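Local atomic coordinates of probable transcriptional regulator phnF (Escherichia coli, PDB entry 2FA1), a protein that probably acts as a GntR/HutC-family transcriptional regulator, encoded in an operon for alkylphosphonate uptake and C-P lyase, and is represented here by its C-terminal effector-binding domain. Residues I42-T53 and L64-W75. Numbering follows the deposited sequence. Where two conformers were deposited one is given.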
ATOM      1  N   ILE A  42      16.469 -12.085  15.168  1.00 21.07           N
ATOM      2  CA  ILE A  42      17.794 -12.153  15.777  1.00 21.76           C
ATOM      3  C   ILE A  42      17.847 -11.363  17.069  1.00 23.37           C
ATOM      4  O   ILE A  42      16.884 -10.709  17.446  1.00 25.19           O
ATOM      5  CB  ILE A  42      18.950 -11.703  14.795  1.00 20.37           C
ATOM      6  CG1 ILE A  42      18.727 -10.206  14.351  1.00 18.97           C
ATOM      7  CG2 ILE A  42      18.957 -12.627  13.550  1.00 19.88           C
ATOM      8  CD1 ILE A  42      19.960  -9.524  13.784  1.00 21.82           C
ATOM      9  N   THR A  43      18.986 -11.381  17.757  1.00 25.32           N
ATOM     10  CA  THR A  43      19.110 -10.682  19.014  1.00 26.50           C
ATOM     11  C   THR A  43      19.465  -9.242  18.762  1.00 27.33           C
ATOM     12  O   THR A  43      20.367  -8.964  17.959  1.00 27.73           O
ATOM     13  CB  THR A  43      20.203 -11.362  19.915  1.00 26.89           C
ATOM     14  OG1 THR A  43      19.900 -12.753  20.037  1.00 31.04           O
ATOM     15  CG2 THR A  43      20.217 -10.748  21.298  1.00 29.48           C
ATOM     16  N   GLU A  44      18.764  -8.325  19.444  1.00 27.66           N
ATOM     17  CA  GLU A  44      19.147  -6.913  19.376  1.00 29.35           C
ATOM     18  C   GLU A  44      20.623  -6.733  19.654  1.00 28.29           C
ATOM     19  O   GLU A  44      21.144  -7.330  20.607  1.00 30.07           O
ATOM     20  CB  GLU A  44      18.333  -6.085  20.373  1.00 29.96           C
ATOM     21  CG  GLU A  44      18.833  -4.669  20.478  1.00 33.45           C
ATOM     22  CD  GLU A  44      17.808  -3.759  21.110  1.00 40.77           C
ATOM     23  OE1 GLU A  44      16.717  -4.277  21.446  1.00 42.91           O
ATOM     24  OE2 GLU A  44      18.106  -2.543  21.268  1.00 44.49           O
ATOM     25  N   GLY A  45      21.325  -5.929  18.851  1.00 26.35           N
ATOM     26  CA  GLY A  45      22.744  -5.731  19.008  1.00 23.55           C
ATOM     27  C   GLY A  45      23.734  -6.565  18.145  1.00 23.63           C
ATOM     28  O   GLY A  45      24.908  -6.172  17.946  1.00 23.13           O
ATOM     29  N   GLU A  46      23.310  -7.733  17.662  0.50 22.72           N
ATOM     30  CA  GLU A  46      24.225  -8.486  16.794  0.50 21.62           C
ATOM     31  C   GLU A  46      24.205  -7.827  15.426  0.50 20.27           C
ATOM     32  O   GLU A  46      23.129  -7.346  15.004  0.50 19.18           O
ATOM     33  CB  GLU A  46      23.850  -9.969  16.635  0.50 22.82           C
ATOM     34  CG  GLU A  46      23.943 -10.847  17.931  0.50 25.03           C
ATOM     35  CD  GLU A  46      25.269 -10.737  18.687  0.50 30.75           C
ATOM     36  OE1 GLU A  46      26.330 -10.949  18.078  0.50 30.74           O
ATOM     37  OE2 GLU A  46      25.243 -10.447  19.914  0.50 32.49           O
ATOM     38  N   ASN A  47      25.352  -7.919  14.746  1.00 19.93           N
ATOM     39  CA  ASN A  47      25.659  -7.196  13.487  1.00 19.68           C
ATOM     40  C   ASN A  47      24.699  -7.700  12.438  1.00 17.56           C
ATOM     41  O   ASN A  47      24.415  -8.838  12.387  1.00 17.10           O
ATOM     42  CB  ASN A  47      27.114  -7.337  12.994  1.00 20.82           C
ATOM     43  CG  ASN A  47      28.073  -6.368  13.727  1.00 27.06           C
ATOM     44  OD1 ASN A  47      27.605  -5.425  14.345  1.00 25.85           O
ATOM     45  ND2 ASN A  47      29.380  -6.541  13.570  1.00 31.33           N
ATOM     46  N   VAL A  48      24.345  -6.804  11.531  1.00 16.42           N
ATOM     47  CA  VAL A  48      23.619  -7.150  10.293  1.00 15.05           C
ATOM     48  C   VAL A  48      24.347  -6.324   9.196  1.00 14.63           C
ATOM     49  O   VAL A  48      25.179  -5.491   9.498  1.00 14.28           O
ATOM     50  CB  VAL A  48      22.125  -6.662  10.402  1.00 15.46           C
ATOM     51  CG1 VAL A  48      21.293  -7.511  11.502  1.00 16.18           C
ATOM     52  CG2 VAL A  48      22.005  -5.119  10.637  1.00 15.98           C
ATOM     53  N   ILE A  49      24.060  -6.633   7.916  1.00 12.28           N
ATOM     54  CA  ILE A  49      24.604  -5.854   6.809  1.00 10.35           C
ATOM     55  C   ILE A  49      23.493  -4.836   6.548  1.00 11.52           C
ATOM     56  O   ILE A  49      22.363  -5.213   6.333  1.00 12.34           O
ATOM     57  CB  ILE A  49      24.819  -6.759   5.580  1.00 12.21           C
ATOM     58  CG1 ILE A  49      25.950  -7.788   5.851  1.00 11.32           C
ATOM     59  CG2 ILE A  49      25.160  -5.867   4.359  1.00 14.01           C
ATOM     60  CD1 ILE A  49      25.946  -8.909   4.728  1.00 12.51           C
ATOM     61  N   HIS A  50      23.867  -3.567   6.561  1.00 11.55           N
ATOM     62  CA  HIS A  50      22.895  -2.512   6.240  1.00 10.66           C
ATOM     63  C   HIS A  50      23.353  -1.847   4.946  1.00 12.08           C
ATOM     64  O   HIS A  50      24.480  -1.326   4.881  1.00 11.13           O
ATOM     65  CB  HIS A  50      23.024  -1.503   7.374  1.00 13.62           C
ATOM     66  CG  HIS A  50      22.190  -0.284   7.159  1.00 13.00           C
ATOM     67  ND1 HIS A  50      22.470   0.921   7.756  1.00 18.28           N
ATOM     68  CD2 HIS A  50      21.072  -0.090   6.411  1.00 15.03           C
ATOM     69  CE1 HIS A  50      21.568   1.813   7.374  1.00 16.20           C
ATOM     70  NE2 HIS A  50      20.668   1.202   6.632  1.00 15.44           N
ATOM     71  N   LEU A  51      22.439  -1.869   3.952  1.00 10.05           N
ATOM     72  CA  LEU A  51      22.650  -1.135   2.679  1.00 10.50           C
ATOM     73  C   LEU A  51      21.565  -0.091   2.628  1.00 11.25           C
ATOM     74  O   LEU A  51      20.391  -0.431   2.865  1.00 11.65           O
ATOM     75  CB  LEU A  51      22.428  -2.089   1.505  1.00 12.61           C
ATOM     76  CG  LEU A  51      23.772  -2.457   0.913  1.00 17.26           C
ATOM     77  CD1 LEU A  51      24.420  -3.403   1.964  1.00 20.75           C
ATOM     78  CD2 LEU A  51      23.653  -3.171  -0.385  1.00 16.98           C
ATOM     79  N   ARG A  52      21.919   1.136   2.207  1.00  9.89           N
ATOM     80  CA  ARG A  52      20.865   2.126   1.994  1.00 10.54           C
ATOM     81  C   ARG A  52      20.908   2.532   0.532  1.00  9.93           C
ATOM     82  O   ARG A  52      22.015   2.776  -0.036  1.00 11.91           O
ATOM     83  CB  ARG A  52      21.151   3.296   2.904  1.00 10.31           C
ATOM     84  CG  ARG A  52      20.109   4.498   2.646  1.00 12.73           C
ATOM     85  CD  ARG A  52      20.536   5.643   3.558  1.00 16.87           C
ATOM     86  NE  ARG A  52      20.258   5.244   4.972  1.00 15.88           N
ATOM     87  CZ  ARG A  52      20.931   5.641   6.060  1.00 21.15           C
ATOM     88  NH1 ARG A  52      22.017   6.457   6.003  1.00 22.00           N
ATOM     89  NH2 ARG A  52      20.544   5.171   7.260  1.00 25.19           N
ATOM     90  N   THR A  53      19.752   2.623  -0.114  1.00  9.69           N
ATOM     91  CA  THR A  53      19.741   3.030  -1.554  1.00 10.95           C
ATOM     92  C   THR A  53      18.804   4.212  -1.675  1.00  9.81           C
ATOM     93  O   THR A  53      17.930   4.462  -0.836  1.00  9.85           O
ATOM     94  CB  THR A  53      19.206   1.904  -2.470  1.00 12.47           C
ATOM     95  OG1 THR A  53      17.874   1.489  -2.067  1.00 14.57           O
ATOM     96  CG2 THR A  53      20.137   0.558  -2.353  1.00 12.39           C
ATOM     97  N   LEU A  64      13.801   6.301  -0.657  1.00 12.24           N
ATOM     98  CA  LEU A  64      14.978   5.909   0.089  1.00 12.16           C
ATOM     99  C   LEU A  64      14.641   4.519   0.663  1.00 12.31           C
ATOM    100  O   LEU A  64      13.549   4.362   1.148  1.00 13.86           O
ATOM    101  CB  LEU A  64      15.049   6.827   1.300  1.00 13.92           C
ATOM    102  CG  LEU A  64      16.103   6.442   2.335  1.00 19.18           C
ATOM    103  CD1 LEU A  64      17.432   6.895   1.658  1.00 21.65           C
ATOM    104  CD2 LEU A  64      15.816   7.198   3.660  1.00 27.83           C
ATOM    105  N   ILE A  65      15.557   3.546   0.592  1.00  9.48           N
ATOM    106  CA  ILE A  65      15.261   2.217   1.217  1.00  9.86           C
ATOM    107  C   ILE A  65      16.466   1.823   2.071  1.00 11.60           C
ATOM    108  O   ILE A  65      17.610   1.919   1.607  1.00 12.36           O
ATOM    109  CB  ILE A  65      15.070   1.168   0.129  1.00 11.89           C
ATOM    110  CG1 ILE A  65      14.023   1.623  -0.922  1.00 13.52           C
ATOM    111  CG2 ILE A  65      14.616  -0.227   0.718  1.00 12.59           C
ATOM    112  CD1 ILE A  65      13.745   0.623  -2.063  1.00 16.81           C
ATOM    113  N   ASP A  66      16.184   1.346   3.286  1.00 10.53           N
ATOM    114  CA  ASP A  66      17.179   0.764   4.167  1.00 10.24           C
ATOM    115  C   ASP A  66      16.990  -0.724   4.094  1.00 10.60           C
ATOM    116  O   ASP A  66      15.876  -1.172   4.348  1.00 12.22           O
ATOM    117  CB  ASP A  66      17.012   1.314   5.566  1.00 11.90           C
ATOM    118  CG  ASP A  66      17.586   2.736   5.656  1.00 14.04           C
ATOM    119  OD1 ASP A  66      18.797   2.925   5.522  1.00 13.30           O
ATOM    120  OD2 ASP A  66      16.795   3.673   5.828  1.00 22.45           O
ATOM    121  N   HIS A  67      18.018  -1.468   3.739  1.00  9.78           N
ATOM    122  CA  HIS A  67      17.878  -2.942   3.582  1.00 11.38           C
ATOM    123  C   HIS A  67      18.823  -3.576   4.662  1.00 11.90           C
ATOM    124  O   HIS A  67      19.971  -3.185   4.771  1.00 12.04           O
ATOM    125  CB  HIS A  67      18.532  -3.349   2.285  1.00 12.38           C
ATOM    126  CG  HIS A  67      17.938  -2.709   1.091  1.00 15.16           C
ATOM    127  ND1 HIS A  67      16.980  -3.310   0.305  1.00 18.53           N
ATOM    128  CD2 HIS A  67      18.281  -1.562   0.485  1.00 15.95           C
ATOM    129  CE1 HIS A  67      16.693  -2.491  -0.710  1.00 15.92           C
ATOM    130  NE2 HIS A  67      17.472  -1.434  -0.631  1.00 17.33           N
ATOM    131  N   TYR A  68      18.333  -4.597   5.396  1.00 10.56           N
ATOM    132  CA  TYR A  68      19.135  -5.067   6.544  1.00 11.06           C
ATOM    133  C   TYR A  68      19.136  -6.609   6.314  1.00 10.64           C
ATOM    134  O   TYR A  68      18.035  -7.246   6.118  1.00 12.62           O
ATOM    135  CB  TYR A  68      18.385  -4.831   7.833  1.00 13.19           C
ATOM    136  CG  TYR A  68      18.219  -3.361   8.150  1.00 12.29           C
ATOM    137  CD1 TYR A  68      19.240  -2.644   8.688  1.00 15.77           C
ATOM    138  CD2 TYR A  68      16.990  -2.725   7.870  1.00 12.38           C
ATOM    139  CE1 TYR A  68      19.081  -1.298   8.971  1.00 15.88           C
ATOM    140  CE2 TYR A  68      16.822  -1.326   8.182  1.00 10.76           C
ATOM    141  CZ  TYR A  68      17.885  -0.654   8.715  1.00 12.89           C
ATOM    142  OH  TYR A  68      17.727   0.730   8.990  1.00 16.93           O
ATOM    143  N   PHE A  69      20.333  -7.173   6.163  1.00 11.43           N
ATOM    144  CA  PHE A  69      20.458  -8.619   5.881  1.00 12.42           C
ATOM    145  C   PHE A  69      21.043  -9.324   7.095  1.00 12.17           C
ATOM    146  O   PHE A  69      21.978  -8.834   7.675  1.00 13.04           O
ATOM    147  CB  PHE A  69      21.410  -8.853   4.700  1.00 11.53           C
ATOM    148  CG  PHE A  69      20.925  -8.264   3.423  1.00 12.55           C
ATOM    149  CD1 PHE A  69      20.217  -9.107   2.532  1.00 15.59           C
ATOM    150  CD2 PHE A  69      21.122  -6.926   3.121  1.00 13.95           C
ATOM    151  CE1 PHE A  69      19.742  -8.566   1.307  1.00 14.49           C
ATOM    152  CE2 PHE A  69      20.665  -6.387   1.900  1.00 14.16           C
ATOM    153  CZ  PHE A  69      19.955  -7.159   1.027  1.00 12.74           C
ATOM    154  N   ALA A  70      20.508 -10.478   7.450  1.00 11.43           N
ATOM    155  CA  ALA A  70      21.053 -11.226   8.646  1.00 14.08           C
ATOM    156  C   ALA A  70      22.288 -12.064   8.348  1.00 14.04           C
ATOM    157  O   ALA A  70      23.019 -12.364   9.295  1.00 14.49           O
ATOM    158  CB  ALA A  70      19.943 -12.234   9.208  1.00 13.82           C
ATOM    159  N   ASP A  71      22.473 -12.504   7.077  1.00 14.39           N
ATOM    160  CA  ASP A  71      23.543 -13.440   6.787  1.00 13.25           C
ATOM    161  C   ASP A  71      24.812 -12.705   6.457  1.00 13.22           C
ATOM    162  O   ASP A  71      24.963 -12.179   5.308  1.00 12.48           O
ATOM    163  CB  ASP A  71      23.117 -14.345   5.662  1.00 12.96           C
ATOM    164  CG  ASP A  71      24.107 -15.480   5.428  1.00 17.96           C
ATOM    165  OD1 ASP A  71      25.290 -15.340   5.840  1.00 15.57           O
ATOM    166  OD2 ASP A  71      23.679 -16.481   4.780  1.00 22.19           O
ATOM    167  N   LEU A  72      25.748 -12.676   7.454  1.00 10.67           N
ATOM    168  CA  LEU A  72      26.966 -11.879   7.255  1.00 12.00           C
ATOM    169  C   LEU A  72      27.865 -12.418   6.159  1.00 11.60           C
ATOM    170  O   LEU A  72      28.794 -11.688   5.725  1.00 12.92           O
ATOM    171  CB  LEU A  72      27.768 -11.658   8.533  1.00 11.63           C
ATOM    172  CG  LEU A  72      26.857 -11.153   9.663  1.00 12.60           C
ATOM    173  CD1 LEU A  72      27.713 -10.842  10.869  1.00 15.13           C
ATOM    174  CD2 LEU A  72      26.202  -9.805   9.165  1.00 15.93           C
ATOM    175  N   THR A  73      27.620 -13.670   5.794  1.00 12.98           N
ATOM    176  CA  THR A  73      28.410 -14.255   4.722  1.00 15.07           C
ATOM    177  C   THR A  73      28.048 -13.661   3.386  1.00 14.13           C
ATOM    178  O   THR A  73      28.739 -13.917   2.365  1.00 15.32           O
ATOM    179  CB  THR A  73      28.319 -15.761   4.554  1.00 14.78           C
ATOM    180  OG1 THR A  73      27.044 -16.225   4.141  1.00 15.37           O
ATOM    181  CG2 THR A  73      28.829 -16.432   5.886  1.00 19.04           C
ATOM    182  N   LEU A  74      26.956 -12.882   3.379  1.00 12.50           N
ATOM    183  CA  LEU A  74      26.765 -12.121   2.117  1.00 13.90           C
ATOM    184  C   LEU A  74      27.631 -10.880   1.965  1.00 14.01           C
ATOM    185  O   LEU A  74      27.574 -10.206   0.944  1.00 13.05           O
ATOM    186  CB  LEU A  74      25.283 -11.716   1.955  1.00 15.25           C
ATOM    187  CG  LEU A  74      24.193 -12.801   1.949  1.00 11.89           C
ATOM    188  CD1 LEU A  74      22.823 -12.207   1.942  1.00 15.19           C
ATOM    189  CD2 LEU A  74      24.372 -13.575   0.588  1.00 19.14           C
ATOM    190  N   TRP A  75      28.443 -10.554   2.971  1.00 11.53           N
ATOM    191  CA  TRP A  75      29.200  -9.343   2.910  1.00 13.24           C
ATOM    192  C   TRP A  75      30.155  -9.186   1.696  1.00 12.59           C
ATOM    193  O   TRP A  75      30.251  -8.071   1.178  1.00 14.02           O
ATOM    194  CB  TRP A  75      29.856  -9.144   4.311  1.00 14.87           C
ATOM    195  CG  TRP A  75      30.648  -7.904   4.473  1.00 13.03           C
ATOM    196  CD1 TRP A  75      31.956  -7.827   4.858  1.00 15.26           C
ATOM    197  CD2 TRP A  75      30.190  -6.545   4.290  1.00 15.22           C
ATOM    198  NE1 TRP A  75      32.386  -6.490   4.915  1.00 16.27           N
ATOM    199  CE2 TRP A  75      31.302  -5.688   4.578  1.00 19.12           C
ATOM    200  CE3 TRP A  75      28.952  -5.974   3.887  1.00 15.90           C
ATOM    201  CZ2 TRP A  75      31.196  -4.289   4.500  1.00 17.78           C
ATOM    202  CZ3 TRP A  75      28.831  -4.557   3.805  1.00 17.04           C
ATOM    203  CH2 TRP A  75      29.958  -3.727   4.108  1.00 18.69           C
TER
HETATM  204  O   HOH W   1      22.716 -11.005  11.712  1.00 19.97           O
HETATM  205  O   HOH W   2      18.823   3.748   8.911  1.00 33.45           O
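Asp66 OD1 is gripped by two side chains of the neighbouring strand. His50 NE2 donates to Asp66 OD1 over 2.8 Å, close to the ring plane of the imidazole, on the anti side of the oxygen and tilted out of the carboxylate plane. Arg52 NE meets the syn lone pair of Asp66 OD1 at 2.8 Å, as a salt bridge. Arg52 NH2 adds a weak bond to this oxygen. The guanidinium stands almost upright to the carboxylate, with the planes 87° apart. Arg52 reaches it through a chain that starts anti to the backbone N and bends at chi3 (-69°). Together the two donors hold OD1 in place and would probably stabilise the negative charge of Asp66.

Tyr68 lies beside His50 and points the same way. Tyr68 CE1 sits over one face of the imidazole, 3.5 Å from His50 CD2. The ring planes are 15° apart and strongly offset, so little of one ring lies above the other. His50 ND1 bonds to Arg30 on strand 23-31, so both ring nitrogens are engaged. A water links Tyr68 OH to Arg52 NH2.

On the other face of the sheet, His67 NE2 and Thr53 OG1 share a hydrogen bond of 3.3 Å, while His67 ND1 bonds to Glu143. Farther along, Ile49 packs against the bend after strand 60-69. Ile49 CD1 lies 3.5 Å from Trp75 N, and Ile49 CG2 meets Trp75 CE3 at 3.8 Å. Leu72 CD2 packs against Ile49 CG1.

Backbone bonds join the hydrogen-bonded pairs Ile49-Phe69, Leu51-His67 and Thr53-Ile65. This regular antiparallel ladder belongs to the beta hairpin of strands 47-57 and 60-69, within the large antiparallel sheet of the UTRA domain.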